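MGS-M4 (Unidentified, PDB 4Q3M) is probably an NAD(P)H-dependent oxidoreductase of the aldo-keto reductase family, with a TIM-barrel fold and a substrate that is not known. Local coordinates at residues H141-L146 / H171-K176; E182-L187 / K264-F269. All blocks are in the same frame, centred on the assembly; numbering follows the deposited sequence.

Contact 1 (H141-L146 / H171-K176)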
loop_
_atom_site.group_PDB
_atom_site.type_symbol
_atom_site.label_atom_id
_atom_site.label_comp_id
_atom_site.label_asym_id
_atom_site.label_seq_id
_atom_site.Cartn_x
_atom_site.Cartn_y
_atom_site.Cartn_z
ATOM N N HIS A 141 2.257 -7.259 8.408
ATOM C CA HIS A 141 2.297 -7.044 9.852
ATOM C C HIS A 141 0.937 -7.285 10.502
ATOM O O HIS A 141 0.858 -7.589 11.693
ATOM C CB HIS A 141 2.806 -5.636 10.184
ATOM C CG HIS A 141 2.026 -4.533 9.538
ATOM N ND1 HIS A 141 2.154 -4.213 8.204
ATOM C CD2 HIS A 141 1.124 -3.662 10.050
ATOM C CE1 HIS A 141 1.356 -3.198 7.918
ATOM N NE2 HIS A 141 0.721 -2.845 9.021
ATOM N N HIS A 142 -0.129 -7.160 9.719
ATOM C CA HIS A 142 -1.462 -7.504 10.199
ATOM C C HIS A 142 -1.578 -9.014 10.369
ATOM O O HIS A 142 -2.155 -9.501 11.341
ATOM C CB HIS A 142 -2.539 -6.996 9.239
ATOM C CG HIS A 142 -2.478 -5.522 8.989
ATOM N ND1 HIS A 142 -2.841 -4.956 7.787
ATOM C CD2 HIS A 142 -2.097 -4.497 9.788
ATOM C CE1 HIS A 142 -2.685 -3.646 7.854
ATOM N NE2 HIS A 142 -2.234 -3.342 9.057
ATOM N N LEU A 143 -1.019 -9.748 9.413
ATOM C CA LEU A 143 -1.041 -11.205 9.452
ATOM C C LEU A 143 -0.162 -11.741 10.578
ATOM O O LEU A 143 -0.525 -12.710 11.243
ATOM C CB LEU A 143 -0.592 -11.783 8.110
ATOM C CG LEU A 143 -1.491 -11.475 6.910
ATOM C CD1 LEU A 143 -0.891 -12.028 5.624
ATOM C CD2 LEU A 143 -2.889 -12.029 7.133
ATOM N N MET A 144 0.988 -11.103 10.789
ATOM C CA MET A 144 1.910 -11.503 11.850
ATOM C C MET A 144 1.230 -11.464 13.214
ATOM O O MET A 144 1.488 -12.310 14.072
ATOM C CB MET A 144 3.153 -10.606 11.864
ATOM C CG MET A 144 4.015 -10.709 10.616
ATOM S SD MET A 144 5.688 -10.064 10.826
ATOM C CE MET A 144 5.358 -8.340 11.163
ATOM N N TYR A 145 0.356 -10.481 13.404
ATOM C CA TYR A 145 -0.370 -10.333 14.658
ATOM C C TYR A 145 -1.367 -11.470 14.856
ATOM O O TYR A 145 -1.508 -11.996 15.960
ATOM C CB TYR A 145 -1.089 -8.984 14.703
ATOM C CG TYR A 145 -1.777 -8.701 16.019
ATOM C CD1 TYR A 145 -1.066 -8.194 17.101
ATOM C CD2 TYR A 145 -3.136 -8.936 16.180
ATOM C CE1 TYR A 145 -1.690 -7.934 18.306
ATOM C CE2 TYR A 145 -3.768 -8.678 17.382
ATOM C CZ TYR A 145 -3.041 -8.177 18.441
ATOM O OH TYR A 145 -3.668 -7.918 19.638
ATOM N N LEU A 146 -2.102 -11.781 13.823
ATOM C CA LEU A 146 -3.006 -12.891 13.836
ATOM C C LEU A 146 -2.323 -14.278 13.972
ATOM O O LEU A 146 -2.795 -15.111 14.698
ATOM C CB LEU A 146 -3.886 -12.795 12.602
ATOM C CG LEU A 146 -5.380 -12.622 12.767
ATOM C CD1 LEU A 146 -5.722 -11.618 13.837
ATOM C CD2 LEU A 146 -5.979 -12.187 11.471
ATOM N N HIS A 171 2.504 -12.774 -1.216
ATOM C CA HIS A 171 2.187 -14.144 -1.604
ATOM C C HIS A 171 3.143 -15.133 -0.950
ATOM O O HIS A 171 2.718 -16.147 -0.394
ATOM C CB HIS A 171 2.238 -14.294 -3.126
ATOM C CG HIS A 171 1.754 -15.622 -3.620
ATOM N ND1 HIS A 171 2.112 -16.133 -4.849
ATOM C CD2 HIS A 171 0.936 -16.540 -3.055
ATOM C CE1 HIS A 171 1.537 -17.310 -5.019
ATOM N NE2 HIS A 171 0.818 -17.581 -3.945
ATOM N N ASP A 172 4.436 -14.832 -1.021
ATOM C CA ASP A 172 5.455 -15.686 -0.423
ATOM C C ASP A 172 5.277 -15.785 1.086
ATOM O O ASP A 172 5.411 -16.865 1.659
ATOM C CB ASP A 172 6.856 -15.169 -0.753
ATOM C CG ASP A 172 7.277 -15.491 -2.174
ATOM O OD1 ASP A 172 6.662 -16.389 -2.788
ATOM O OD2 ASP A 172 8.226 -14.851 -2.674
ATOM N N TYR A 173 4.972 -14.659 1.726
ATOM C CA TYR A 173 4.746 -14.647 3.166
ATOM C C TYR A 173 3.585 -15.559 3.545
ATOM O O TYR A 173 3.696 -16.368 4.466
ATOM C CB TYR A 173 4.475 -13.229 3.676
ATOM C CG TYR A 173 4.063 -13.207 5.132
ATOM C CD1 TYR A 173 5.015 -13.241 6.143
ATOM C CD2 TYR A 173 2.723 -13.171 5.496
ATOM C CE1 TYR A 173 4.642 -13.234 7.474
ATOM C CE2 TYR A 173 2.343 -13.166 6.822
ATOM C CZ TYR A 173 3.305 -13.195 7.806
ATOM O OH TYR A 173 2.922 -13.190 9.126
ATOM N N CYS A 174 2.470 -15.414 2.834
ATOM C CA CYS A 174 1.283 -16.218 3.094
ATOM C C CYS A 174 1.572 -17.707 2.925
ATOM O O CYS A 174 1.174 -18.522 3.759
ATOM C CB CYS A 174 0.136 -15.795 2.175
ATOM S SG CYS A 174 -0.531 -14.148 2.516
ATOM N N LYS A 175 2.272 -18.054 1.849
ATOM C CA LYS A 175 2.614 -19.446 1.576
ATOM C C LYS A 175 3.514 -20.028 2.661
ATOM O O LYS A 175 3.400 -21.205 3.002
ATOM C CB LYS A 175 3.289 -19.578 0.208
ATOM C CG LYS A 175 2.323 -19.540 -0.965
ATOM C CD LYS A 175 3.002 -19.965 -2.260
ATOM C CE LYS A 175 4.090 -18.986 -2.669
ATOM N NZ LYS A 175 4.828 -19.455 -3.875
ATOM N N LYS A 176 4.406 -19.204 3.202
ATOM C CA LYS A 176 5.280 -19.639 4.285
ATOM C C LYS A 176 4.487 -19.869 5.566
ATOM O O LYS A 176 4.866 -20.688 6.404
ATOM C CB LYS A 176 6.392 -18.616 4.534
ATOM C CG LYS A 176 7.443 -18.555 3.438
ATOM C CD LYS A 176 8.541 -17.558 3.780
ATOM C CE LYS A 176 9.599 -17.505 2.687
ATOM N NZ LYS A 176 10.699 -16.557 3.022
#
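Tyr173 reaches from helix 168-176 across to helix 140-149 and meets Leu143 and Met144, whose side chains carry the other half of the contact. No hydrogen bond joins the segments; the contact is packing, mostly between apolar groups, with the phenol oxygen of Tyr173 beside Met144. Leu143 comes at the edge of the phenol ring, near its plane, with CB 3.5 Å from CE2 of Tyr173, while its CD1 lies 3.6 Å from the same CE2. The two side chains run past each other in opposite directions. The Met144 side chain crosses that of Tyr173 at about a right angle, its CG 3.8 Å from Tyr173 CZ. With CG anti to the backbone N (chi1 173°), the tyrosine ring extends across the gap between the helices. Next to this, Cys174 SG packs on Leu143 CD1 at 3.8 Å. A serine in place of Tyr173 would probably open a gap beside Leu143 and take from Met144 the ring it lies against. The local axes approach to 11.3 Å and run nearly parallel, at 11°, as expected of successive outer helices of an (alpha/beta)8 barrel. Leu143 and Cys174 both rest on Asn157 of strand 156-160, the strand between the two helices in the chain, and Leu143 also covers Val135 of strand 133-136. Met144 also packs against Met144 of the second subunit.

Contact 2 (E182-L187 / K264-F269). With SO4 (sulfate ion), chain G.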
loop_
_atom_site.group_PDB
_atom_site.type_symbol
_atom_site.label_atom_id
_atom_site.label_comp_id
_atom_site.label_asym_id
_atom_site.label_seq_id
_atom_site.Cartn_x
_atom_site.Cartn_y
_atom_site.Cartn_z
ATOM N N GLU A 182 -5.967 -15.036 -1.847
ATOM C CA GLU A 182 -7.076 -14.947 -2.784
ATOM C C GLU A 182 -7.047 -13.592 -3.478
ATOM O O GLU A 182 -6.853 -12.560 -2.835
ATOM C CB GLU A 182 -8.409 -15.162 -2.066
ATOM C CG GLU A 182 -9.607 -15.278 -2.992
ATOM C CD GLU A 182 -10.902 -15.520 -2.240
ATOM O OE1 GLU A 182 -10.952 -15.216 -1.028
ATOM O OE2 GLU A 182 -11.867 -16.016 -2.857
ATOM N N ALA A 183 -7.234 -13.596 -4.792
ATOM C CA ALA A 183 -7.125 -12.372 -5.572
ATOM C C ALA A 183 -8.487 -11.810 -5.953
ATOM O O ALA A 183 -9.250 -12.454 -6.671
ATOM C CB ALA A 183 -6.298 -12.623 -6.825
ATOM N N TYR A 184 -8.794 -10.610 -5.467
ATOM C CA TYR A 184 -9.949 -9.885 -5.976
ATOM C C TYR A 184 -9.445 -8.796 -6.914
ATOM O O TYR A 184 -8.251 -8.490 -6.933
ATOM C CB TYR A 184 -10.816 -9.310 -4.842
ATOM C CG TYR A 184 -10.307 -8.054 -4.157
ATOM C CD1 TYR A 184 -10.498 -6.797 -4.724
ATOM C CD2 TYR A 184 -9.684 -8.122 -2.917
ATOM C CE1 TYR A 184 -10.051 -5.651 -4.094
ATOM C CE2 TYR A 184 -9.237 -6.978 -2.277
ATOM C CZ TYR A 184 -9.422 -5.747 -2.871
ATOM O OH TYR A 184 -8.979 -4.607 -2.238
ATOM N N ALA A 185 -10.363 -8.219 -7.684
ATOM C CA ALA A 185 -10.019 -7.344 -8.803
ATOM C C ALA A 185 -8.946 -7.956 -9.711
ATOM O O ALA A 185 -7.934 -7.312 -9.994
ATOM C CB ALA A 185 -9.561 -5.984 -8.290
ATOM N N PRO A 186 -9.160 -9.199 -10.181
ATOM C CA PRO A 186 -8.121 -9.811 -11.014
ATOM C C PRO A 186 -8.068 -9.196 -12.410
ATOM O O PRO A 186 -7.065 -9.341 -13.109
ATOM C CB PRO A 186 -8.547 -11.274 -11.079
ATOM C CG PRO A 186 -10.024 -11.224 -10.973
ATOM C CD PRO A 186 -10.342 -10.074 -10.056
ATOM N N LEU A 187 -9.144 -8.524 -12.804
ATOM C CA LEU A 187 -9.187 -7.829 -14.084
ATOM C C LEU A 187 -8.995 -6.330 -13.877
ATOM O O LEU A 187 -9.425 -5.521 -14.701
ATOM C CB LEU A 187 -10.507 -8.106 -14.806
ATOM C CG LEU A 187 -10.815 -9.574 -15.104
ATOM C CD1 LEU A 187 -12.037 -9.701 -16.002
ATOM C CD2 LEU A 187 -9.609 -10.263 -15.727
ATOM N N LYS A 264 -1.036 0.212 -6.862
ATOM C CA LYS A 264 -2.187 -0.338 -6.158
ATOM C C LYS A 264 -3.431 0.504 -6.415
ATOM O O LYS A 264 -3.405 1.727 -6.278
ATOM C CB LYS A 264 -1.904 -0.426 -4.657
ATOM C CG LYS A 264 -3.037 -1.028 -3.846
ATOM C CD LYS A 264 -2.554 -1.478 -2.475
ATOM C CE LYS A 264 -3.703 -2.003 -1.630
ATOM N NZ LYS A 264 -4.485 -3.049 -2.345
ATOM N N ILE A 265 -4.522 -0.157 -6.787
ATOM C CA ILE A 265 -5.753 0.536 -7.141
ATOM C C ILE A 265 -6.569 0.932 -5.914
ATOM O O ILE A 265 -7.009 2.076 -5.794
ATOM C CB ILE A 265 -6.636 -0.326 -8.066
ATOM C CG1 ILE A 265 -5.874 -0.693 -9.341
ATOM C CG2 ILE A 265 -7.929 0.403 -8.406
ATOM C CD1 ILE A 265 -6.656 -1.581 -10.284
ATOM N N PHE A 266 -6.765 -0.013 -5.001
ATOM C CA PHE A 266 -7.667 0.202 -3.874
ATOM C C PHE A 266 -6.959 0.738 -2.632
ATOM O O PHE A 266 -5.731 0.839 -2.596
ATOM C CB PHE A 266 -8.405 -1.095 -3.545
ATOM C CG PHE A 266 -9.337 -1.544 -4.633
ATOM C CD1 PHE A 266 -10.615 -1.018 -4.727
ATOM C CD2 PHE A 266 -8.931 -2.478 -5.571
ATOM C CE1 PHE A 266 -11.475 -1.423 -5.732
ATOM C CE2 PHE A 266 -9.786 -2.886 -6.578
ATOM C CZ PHE A 266 -11.059 -2.358 -6.658
ATOM N N THR A 267 -7.759 1.079 -1.624
ATOM C CA THR A 267 -7.295 1.737 -0.404
ATOM C C THR A 267 -6.081 1.064 0.232
ATOM O O THR A 267 -6.034 -0.158 0.361
ATOM C CB THR A 267 -8.423 1.797 0.645
ATOM O OG1 THR A 267 -9.616 2.309 0.038
ATOM C CG2 THR A 267 -8.027 2.683 1.820
ATOM N N GLU A 268 -5.101 1.878 0.619
ATOM C CA GLU A 268 -3.900 1.387 1.283
ATOM C C GLU A 268 -4.277 0.694 2.590
ATOM O O GLU A 268 -5.181 1.140 3.297
ATOM C CB GLU A 268 -2.919 2.537 1.534
ATOM C CG GLU A 268 -1.463 2.112 1.672
ATOM C CD GLU A 268 -1.141 1.541 3.040
ATOM O OE1 GLU A 268 -1.717 2.024 4.037
ATOM O OE2 GLU A 268 -0.313 0.609 3.115
ATOM N N PHE A 269 -3.578 -0.396 2.895
ATOM C CA PHE A 269 -3.918 -1.283 4.009
ATOM C C PHE A 269 -4.144 -0.572 5.344
ATOM O O PHE A 269 -5.014 -0.967 6.122
ATOM C CB PHE A 269 -2.821 -2.337 4.191
ATOM C CG PHE A 269 -2.579 -3.186 2.974
ATOM C CD1 PHE A 269 -3.295 -4.356 2.775
ATOM C CD2 PHE A 269 -1.622 -2.824 2.040
ATOM C CE1 PHE A 269 -3.070 -5.142 1.660
ATOM C CE2 PHE A 269 -1.392 -3.606 0.922
ATOM C CZ PHE A 269 -2.117 -4.767 0.733
HETATM S S SO4 G . -12.660 -7.550 -11.574
HETATM O O1 SO4 G . -13.591 -6.799 -12.410
HETATM O O2 SO4 G . -13.053 -7.427 -10.174
HETATM O O3 SO4 G . -12.687 -8.957 -11.962
HETATM O O4 SO4 G . -11.311 -7.019 -11.752
#
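At the C-terminal mouth of the barrel, where aldo-keto reductases keep their cofactor and substrate sites, Tyr184, the last residue of strand 180-184, and Ala185 just after it receive Phe266 from the C-terminal loop. The phenylalanine meets them in two ways. Tyr184 brings CE1 over one face of the Phe266 ring, 3.7 Å from CD2, and that phenylalanine CD2 lies near the plane of the tyrosine ring, at its edge. The planes are inclined at 59° with centroids 5.4 Å apart. Ala185 instead approaches the rim, its CB 3.5 Å from Phe266 CE2. Tyr184 holds CG between its backbone N and carbonyl carbon (chi1 77°), which carries its ring toward the loop; its hydroxyl is hydrogen-bonded to Asn137. In this family a tyrosine at the end of the seventh barrel strand commonly stacks on the nicotinamide, and Tyr184 occupies that place, so a similar role is likely though no cofactor is bound. Directly after the strand, Ala185 adopts a left-handed backbone conformation and the chain turns into Pro186 and Leu187. There a sulfate ion, probably from the crystallisation liquor, accepts a hydrogen bond at O4 from Leu187 N, 2.8 Å long and bent to 133° at the hydrogen. Ser189 N and Lys230 N also donate to the ion, an arrangement consistent with the cofactor's phosphate site. The loop itself is fastened by Glu160, which pairs with Lys264 NZ and accepts hydrogen bonds from the backbone N of Ile265 and Phe266.

Overall arrangement
Contact 1 lies on the outer helical layer, about 17 Å from the centre of the chain, and is partly buried; contact 2 is buried at the barrel mouth, about 10 Å from that centre. Helix 168-176 of contact 1 leads directly into strand 180-184 of contact 2. Neither has a hydrogen bond between its segments, and both rest mainly on apolar and aromatic packing, but contact 1 joins two regular helices, whereas contact 2 sets a loop against a strand end and has an anion beside it. The two also touch, His142 CE1 lying 3.9 Å from Phe269 CB, and His142 is hydrogen-bonded to Asp270. Residues of both segment pairs reach the second subunit.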